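DUF411 domain-containing protein (Pseudomonas aeruginosa, PDB 6WJE) is of unknown function but binds copper through cysteine and histidine side chains, which is consistent with a role in handling copper. Local coordinates at residues 4-9 / 29-34; 66-71 / 106-111. All blocks are in the same frame, centred on the assembly; numbering follows the deposited sequence.

Contact 1: residues 4-9 / 29-34. With ZN (zinc ion), chain K.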
loop_
_atom_site.group_PDB
_atom_site.type_symbol
_atom_site.label_atom_id
_atom_site.label_comp_id
_atom_site.label_asym_id
_atom_site.label_seq_id
_atom_site.Cartn_x
_atom_site.Cartn_y
_atom_site.Cartn_z
ATOM N N ALA A 4 11.236 5.640 5.851
ATOM C CA ALA A 4 11.661 4.304 5.494
ATOM C C ALA A 4 10.446 3.389 5.403
ATOM O O ALA A 4 9.530 3.488 6.227
ATOM C CB ALA A 4 12.637 3.783 6.551
ATOM N N ILE A 5 10.418 2.514 4.397
ATOM C CA ILE A 5 9.332 1.554 4.256
ATOM C C ILE A 5 9.906 0.204 3.831
ATOM O O ILE A 5 10.799 0.126 2.984
ATOM C CB ILE A 5 8.249 2.052 3.267
ATOM C CG1 ILE A 5 7.082 1.060 3.255
ATOM C CG2 ILE A 5 8.842 2.240 1.880
ATOM C CD1 ILE A 5 5.855 1.523 2.559
ATOM N N ASP A 6 9.394 -0.857 4.440
ATOM C CA ASP A 6 9.860 -2.221 4.237
ATOM C C ASP A 6 8.780 -2.916 3.423
ATOM O O ASP A 6 7.637 -3.001 3.879
ATOM C CB ASP A 6 10.061 -2.923 5.586
ATOM C CG ASP A 6 10.809 -4.235 5.490
ATOM O OD1 ASP A 6 12.023 -4.213 5.227
ATOM O OD2 ASP A 6 10.250 -5.314 5.757
ATOM N N VAL A 7 9.123 -3.382 2.221
ATOM C CA VAL A 7 8.155 -3.969 1.299
ATOM C C VAL A 7 8.506 -5.434 1.078
ATOM O O VAL A 7 9.677 -5.764 0.879
ATOM C CB VAL A 7 8.103 -3.187 -0.026
ATOM C CG1 VAL A 7 7.103 -3.812 -0.994
ATOM C CG2 VAL A 7 7.688 -1.766 0.270
ATOM N N HIS A 8 7.506 -6.312 1.181
ATOM C CA HIS A 8 7.628 -7.711 0.786
ATOM C C HIS A 8 6.743 -7.909 -0.443
ATOM O O HIS A 8 5.609 -7.416 -0.492
ATOM C CB HIS A 8 7.192 -8.730 1.900
ATOM C CG HIS A 8 8.043 -8.724 3.155
ATOM N ND1 HIS A 8 8.745 -9.828 3.641
ATOM C CD2 HIS A 8 8.267 -7.730 4.041
ATOM C CE1 HIS A 8 9.380 -9.484 4.747
ATOM N NE2 HIS A 8 9.097 -8.223 5.016
ATOM N N ARG A 9 7.254 -8.633 -1.437
ATOM C CA ARG A 9 6.495 -8.882 -2.655
ATOM C C ARG A 9 7.083 -10.092 -3.358
ATOM O O ARG A 9 8.205 -10.518 -3.078
ATOM C CB ARG A 9 6.479 -7.671 -3.583
ATOM C CG ARG A 9 7.833 -7.075 -3.807
ATOM C CD ARG A 9 8.347 -7.522 -5.094
ATOM N NE ARG A 9 9.662 -6.979 -5.380
ATOM C CZ ARG A 9 10.429 -7.423 -6.375
ATOM N NH1 ARG A 9 9.996 -8.416 -7.157
ATOM N NH2 ARG A 9 11.621 -6.882 -6.589
ATOM N N LYS A 29 13.007 5.893 1.535
ATOM C CA LYS A 29 14.048 4.876 1.547
ATOM C C LYS A 29 13.316 3.541 1.615
ATOM O O LYS A 29 12.623 3.269 2.597
ATOM C CB LYS A 29 14.992 5.064 2.734
ATOM C CG LYS A 29 16.262 4.208 2.678
ATOM C CD LYS A 29 16.288 3.080 3.697
ATOM C CE LYS A 29 17.470 2.115 3.447
ATOM N NZ LYS A 29 17.299 1.209 2.240
ATOM N N VAL A 30 13.408 2.737 0.554
ATOM C CA VAL A 30 12.637 1.504 0.448
ATOM C C VAL A 30 13.591 0.324 0.581
ATOM O O VAL A 30 14.608 0.272 -0.114
ATOM C CB VAL A 30 11.863 1.434 -0.883
ATOM C CG1 VAL A 30 10.972 0.204 -0.917
ATOM C CG2 VAL A 30 11.024 2.680 -1.103
ATOM N N THR A 31 13.263 -0.626 1.458
ATOM C CA THR A 31 13.888 -1.945 1.426
ATOM C C THR A 31 12.927 -2.940 0.773
ATOM O O THR A 31 11.776 -3.089 1.205
ATOM C CB THR A 31 14.314 -2.446 2.813
ATOM O OG1 THR A 31 13.161 -2.797 3.569
ATOM C CG2 THR A 31 15.173 -1.407 3.569
ATOM N N ASP A 32 13.424 -3.612 -0.258
ATOM C CA ASP A 32 12.686 -4.531 -1.122
ATOM C C ASP A 32 12.985 -5.980 -0.732
ATOM O O ASP A 32 14.092 -6.469 -0.962
ATOM C CB ASP A 32 13.085 -4.245 -2.567
ATOM C CG ASP A 32 12.299 -5.034 -3.572
ATOM O OD1 ASP A 32 11.432 -5.832 -3.158
ATOM O OD2 ASP A 32 12.569 -4.851 -4.794
ATOM N N HIS A 33 12.023 -6.657 -0.119
ATOM C CA HIS A 33 12.143 -8.077 0.204
ATOM C C HIS A 33 11.371 -8.876 -0.825
ATOM O O HIS A 33 10.137 -8.850 -0.823
ATOM C CB HIS A 33 11.578 -8.407 1.583
ATOM C CG HIS A 33 12.280 -7.748 2.716
ATOM N ND1 HIS A 33 13.634 -7.881 2.934
ATOM C CD2 HIS A 33 11.807 -6.976 3.721
ATOM C CE1 HIS A 33 13.966 -7.208 4.022
ATOM N NE2 HIS A 33 12.874 -6.655 4.522
ATOM N N VAL A 34 12.070 -9.652 -1.647
ATOM C CA VAL A 34 11.367 -10.618 -2.480
ATOM C C VAL A 34 10.994 -11.815 -1.613
ATOM O O VAL A 34 11.853 -12.425 -0.969
ATOM C CB VAL A 34 12.228 -11.027 -3.682
ATOM C CG1 VAL A 34 11.547 -12.108 -4.476
ATOM C CG2 VAL A 34 12.486 -9.801 -4.561
HETATM ZN ZN ZN K . 12.303 -5.950 6.422
HETATM O O HOH W 1 14.645 -5.829 7.213
#

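Contact 2: residues 66-71 / 106-111. With CU (copper (II) ion), chain H.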
loop_
_atom_site.group_PDB
_atom_site.type_symbol
_atom_site.label_atom_id
_atom_site.label_comp_id
_atom_site.label_asym_id
_atom_site.label_seq_id
_atom_site.Cartn_x
_atom_site.Cartn_y
_atom_site.Cartn_z
ATOM N N GLY A 66 -0.997 -2.742 -0.835
ATOM C CA GLY A 66 -1.258 -2.385 -2.214
ATOM C C GLY A 66 -0.716 -1.021 -2.607
ATOM O O GLY A 66 0.138 -0.431 -1.945
ATOM N N HIS A 67 -1.254 -0.518 -3.715
ATOM C CA HIS A 67 -0.717 0.647 -4.425
ATOM C C HIS A 67 -1.251 1.932 -3.806
ATOM O O HIS A 67 -1.998 2.687 -4.431
ATOM C CB HIS A 67 -1.073 0.572 -5.905
ATOM C CG HIS A 67 -0.357 -0.513 -6.625
ATOM N ND1 HIS A 67 0.809 -0.293 -7.323
ATOM C CD2 HIS A 67 -0.576 -1.852 -6.655
ATOM C CE1 HIS A 67 1.242 -1.441 -7.813
ATOM N NE2 HIS A 67 0.423 -2.402 -7.419
ATOM N N VAL A 68 -0.903 2.122 -2.537
ATOM C CA VAL A 68 -1.283 3.332 -1.800
ATOM C C VAL A 68 -0.423 4.501 -2.270
ATOM O O VAL A 68 0.802 4.341 -2.421
ATOM C CB VAL A 68 -1.151 3.097 -0.299
ATOM C CG1 VAL A 68 -1.582 4.342 0.489
ATOM C CG2 VAL A 68 -2.010 1.883 0.111
ATOM N N PRO A 69 -1.015 5.644 -2.614
ATOM C CA PRO A 69 -0.201 6.809 -2.993
ATOM C C PRO A 69 0.616 7.301 -1.815
ATOM O O PRO A 69 0.205 7.184 -0.664
ATOM C CB PRO A 69 -1.244 7.845 -3.447
ATOM C CG PRO A 69 -2.400 6.998 -3.918
ATOM C CD PRO A 69 -2.439 5.852 -2.905
ATOM N N ALA A 70 1.780 7.877 -2.121
ATOM C CA ALA A 70 2.692 8.336 -1.074
ATOM C C ALA A 70 2.040 9.393 -0.186
ATOM O O ALA A 70 2.275 9.429 1.031
ATOM C CB ALA A 70 3.979 8.861 -1.697
ATOM N N ALA A 71 1.231 10.269 -0.783
ATOM C CA ALA A 71 0.569 11.297 -0.003
ATOM C C ALA A 71 -0.345 10.669 1.026
ATOM O O ALA A 71 -0.552 11.228 2.111
ATOM C CB ALA A 71 -0.240 12.208 -0.920
ATOM N N TYR A 106 -10.755 4.320 -6.986
ATOM C CA TYR A 106 -10.380 3.493 -5.843
ATOM C C TYR A 106 -10.277 4.369 -4.604
ATOM O O TYR A 106 -10.154 5.592 -4.686
ATOM C CB TYR A 106 -9.070 2.745 -6.076
ATOM C CG TYR A 106 -7.881 3.647 -6.249
ATOM C CD1 TYR A 106 -7.658 4.299 -7.458
ATOM C CD2 TYR A 106 -6.983 3.858 -5.203
ATOM C CE1 TYR A 106 -6.563 5.127 -7.632
ATOM C CE2 TYR A 106 -5.881 4.686 -5.366
ATOM C CZ TYR A 106 -5.673 5.310 -6.590
ATOM O OH TYR A 106 -4.589 6.131 -6.786
ATOM N N GLN A 107 -10.294 3.720 -3.454
ATOM C CA GLN A 107 -10.129 4.398 -2.177
ATOM C C GLN A 107 -8.968 3.809 -1.406
ATOM O O GLN A 107 -8.658 2.619 -1.524
ATOM C CB GLN A 107 -11.407 4.348 -1.325
ATOM C CG GLN A 107 -12.679 4.777 -2.060
ATOM C CD GLN A 107 -13.171 3.774 -3.091
ATOM O OE1 GLN A 107 -13.303 4.096 -4.272
ATOM N NE2 GLN A 107 -13.432 2.553 -2.652
ATOM N N VAL A 108 -8.344 4.662 -0.599
ATOM C CA VAL A 108 -7.427 4.213 0.440
ATOM C C VAL A 108 -8.210 4.025 1.729
ATOM O O VAL A 108 -8.806 4.967 2.263
ATOM C CB VAL A 108 -6.285 5.212 0.649
ATOM C CG1 VAL A 108 -5.276 4.622 1.627
ATOM C CG2 VAL A 108 -5.633 5.576 -0.699
ATOM N N VAL A 109 -8.228 2.794 2.213
ATOM C CA VAL A 109 -9.056 2.394 3.336
ATOM C C VAL A 109 -8.123 2.124 4.500
ATOM O O VAL A 109 -7.270 1.228 4.427
ATOM C CB VAL A 109 -9.931 1.174 3.031
ATOM C CG1 VAL A 109 -10.993 1.055 4.106
ATOM C CG2 VAL A 109 -10.593 1.317 1.690
ATOM N N GLY A 110 -8.237 2.947 5.541
ATOM C CA GLY A 110 -7.503 2.705 6.759
ATOM C C GLY A 110 -8.241 1.688 7.613
ATOM O O GLY A 110 -9.455 1.504 7.497
ATOM N N LEU A 111 -7.486 0.949 8.416
ATOM C CA LEU A 111 -8.058 0.020 9.380
ATOM C C LEU A 111 -7.753 0.495 10.798
ATOM O O LEU A 111 -6.611 0.845 11.114
ATOM C CB LEU A 111 -7.535 -1.402 9.166
ATOM C CG LEU A 111 -8.186 -2.495 10.017
ATOM C CD1 LEU A 111 -9.675 -2.685 9.703
ATOM C CD2 LEU A 111 -7.425 -3.804 9.923
HETATM CU CU CU H . 0.690 -4.391 -7.864
#

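Contact 1: residues 4-9 / 29-34
One face of the His8 ring is met by His33: CB sits over it as a CH-pi contact, 3.9 Å from the ring centroid, and CD2 lies nearer the rim, with the planes at 49°. At the edge of the His33 ring, in its plane, are Asp6 OD2 and a water; the zinc ion bound by His33 NE2 at 2.1 Å also takes that water. Asp6 chelates this zinc with both oxygens, its carboxylate turned 65° from the His33 ring; OD2 also receives a weak hydrogen bond from His8 NE2. On the opposite face of the sheet, the Arg9 guanidinium has Val34 CG2 over one face and Asp32 at its edge. Arg9 CG lies between the backbone N and the carbonyl carbon (chi1 48°), and a bend at chi2 carries the group to Asp32. This side-on salt bridge should limit guanidinium rotation: Arg9 NH2 reaches Asp32 OD2 at 2.9 Å, in plane, while Arg9 NE meets Asp32 OD1 at 3.1 Å, tilted. On this sheet face Ile5 packs against Val30, and Val7 meets Trp19 of helix 14-25. Five backbone hydrogen bonds zip the strands in parallel. Strand 4-9, helix 14-25 and strand 29-34 form a beta-alpha-beta unit.

Contact 2: residues 66-71 / 106-111
The backbones approach most closely at Val68 and Val108, whose CA atoms are 6.6 Å apart, where an inverse gamma turn centred on His67 leads through Val68 to Pro69, the N-cap of helix 70-78, beside strand 106-112. The side chains that meet here are apolar except for one phenol. Pro69 turns its ring towards the strand and reaches Val108 tip to tip, Pro69 CD to Val108 CG2 at 3.9 Å. The same CD lies at the edge of the Tyr106 ring, near its plane, and Pro69 CG touches the phenol oxygen, Tyr106 OH, at 3.7 Å. The two side chains approach from opposite directions, while the Tyr106 ring stacks on Tyr123 of the adjacent strand 117-123. Val68 crosses Val108 at about a right angle, CG1 to CG1 at 3.9 Å. In Val108 that branch is anti to the backbone N (chi1 -174°), which leaves CG2 for the proline; one valine therefore serves two neighbours. The loop is also held by polar bonds: Val68 O accepts from Trp19 NE1, and a weak bond from Val68 N to Gly66 O closes the turn. The imidazole of His67 ends remote from strand 106-112. His67 NE2 binds copper at 2.1 Å, and ND1 bonds to Pro95 O, an arrangement that would fix the rotation of the ring. Cys15 and Cys54 also bind this copper, giving it two cysteine sulfurs and one histidine nitrogen; a second copper lies about 4 Å from the His67 side chain, so the turn belongs to a copper-binding site.

How the contacts relate
Contact 1 and contact 2 lie on one mixed sheet without touching: their centres are about 17 Å apart and their nearest atoms about 8 Å. Along the chain they follow in series, contact 1 closing before contact 2 opens. Strands 55-59, 62-65 and 82-86 separate strand 4-9 from strand 106-112 in the sheet order. Trp19 of helix 14-25 touches both contacts. Both regions carry metal, but differently: the zinc of contact 1 is held by Asp6, His33 and a water, whereas contact 2 holds copper. The zinc ion and the copper bound by His67 are 18.5 Å apart. The Arg9 side chain is about 6 Å from another copper ion, not the one bound by His67.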